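Local coordinates for catalase (Corynebacterium glutamicum atcc 13032, PDB 4B7H) that breaks hydrogen peroxide down to water and oxygen at a haem iron, and is inhibited by nitric oxide, at the interface of chains A and B. Numbering follows the deposited sequence. Chains: chain A/B, Catalase.

The interface of chains A and B. Residues chain A 253, 256-257, 260; chain B 168, 170.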
# COMPACT_ATOMS: atom_id res chain seq x y z
N ASP A 253 -24.37 12.74 12.44
CA ASP A 253 -23.19 13.47 12.87
C ASP A 253 -23.52 14.45 13.99
O ASP A 253 -22.87 15.48 14.13
CB ASP A 253 -22.59 14.20 11.67
CG ASP A 253 -22.23 13.25 10.53
OD1 ASP A 253 -21.89 12.08 10.80
OD2 ASP A 253 -22.29 13.67 9.36
N ARG A 256 -20.44 15.28 16.24
CA ARG A 256 -19.46 16.00 15.42
C ARG A 256 -19.92 17.44 15.22
O ARG A 256 -19.15 18.39 15.42
CB ARG A 256 -19.31 15.28 14.07
CG ARG A 256 -18.32 15.94 13.12
CD ARG A 256 -18.17 15.17 11.81
NE ARG A 256 -17.65 13.82 12.03
CZ ARG A 256 -17.21 13.01 11.06
NH1 ARG A 256 -17.23 13.42 9.79
NH2 ARG A 256 -16.73 11.81 11.36
N GLU A 257 -21.17 17.62 14.83
CA GLU A 257 -21.70 18.94 14.56
C GLU A 257 -21.79 19.76 15.84
O GLU A 257 -21.48 20.96 15.84
CB GLU A 257 -23.07 18.84 13.88
CG GLU A 257 -23.65 20.18 13.45
CD GLU A 257 -24.61 20.06 12.28
OE1 GLU A 257 -25.01 18.92 11.93
OE2 GLU A 257 -24.97 21.10 11.70
N TYR A 260 -18.22 21.08 16.76
CA TYR A 260 -17.82 22.12 15.81
C TYR A 260 -18.54 23.43 16.14
O TYR A 260 -17.92 24.49 16.24
CB TYR A 260 -18.14 21.69 14.37
CG TYR A 260 -18.18 22.86 13.38
CD1 TYR A 260 -17.01 23.40 12.87
CD2 TYR A 260 -19.39 23.42 12.98
CE1 TYR A 260 -17.03 24.47 11.98
CE2 TYR A 260 -19.43 24.49 12.10
CZ TYR A 260 -18.24 25.01 11.60
OH TYR A 260 -18.28 26.07 10.72
N ASN B 168 -14.75 20.54 8.38
CA ASN B 168 -15.40 19.96 9.56
C ASN B 168 -16.02 18.58 9.38
O ASN B 168 -16.66 18.06 10.29
CB ASN B 168 -16.45 20.93 10.12
CG ASN B 168 -17.56 21.24 9.12
OD1 ASN B 168 -17.69 20.56 8.09
ND2 ASN B 168 -18.35 22.27 9.41
N LEU B 170 -18.61 17.65 7.70
CA LEU B 170 -20.07 17.64 7.62
C LEU B 170 -20.56 17.71 6.18
O LEU B 170 -20.00 18.46 5.37
CB LEU B 170 -20.67 18.82 8.41
CG LEU B 170 -20.40 18.84 9.91
CD1 LEU B 170 -21.07 20.06 10.55
CD2 LEU B 170 -20.90 17.56 10.57
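B:Leu170 lays its forked tip against the start of A helix 254-264 and the loop residue just before it, while B:Asn168, two residues earlier on the same loop, meets the ring of A:Tyr260 farther along that helix. The apolar part centres on the two leucine methyls. CD2 packs against CD of A:Arg256 at 3.8 Å and CB of A:Asp253 at 3.9 Å; the leucine and the arginine chain run past each other in opposite senses. CD1 points to A:Glu257, whose side chain crosses the leucine at about a right angle and touches it through CG at 3.9 Å, with the carboxylate carbon equally near. The extended start of A:Arg256, CG anti to the backbone N (chi1 180°) and chi2 also anti, carries CD out to the leucine methyl and to within 3.6 Å of the backbone O of B:Asn168; the chain bends at chi3, only beyond CD.

The amide of B:Asn168 stands upright on the A:Tyr260 face, planes 88° apart, with ND2 leading, 3.4 Å above the ring plane and over its centre. Such placement would suit a weak N-H to pi attraction. CB of the asparagine adds a contact to ring CD1 at 3.7 Å.

The buried patch, 204 Å² summed over both sides, recurs with the chains exchanged across the two-fold of the A/B interface. Within chain B, the asparagine amide is steadied from its other end: backbone N of B:Leu170 donates to OD1 of B:Asn168 at 3.1 Å, reaching it from above the carbonyl plane.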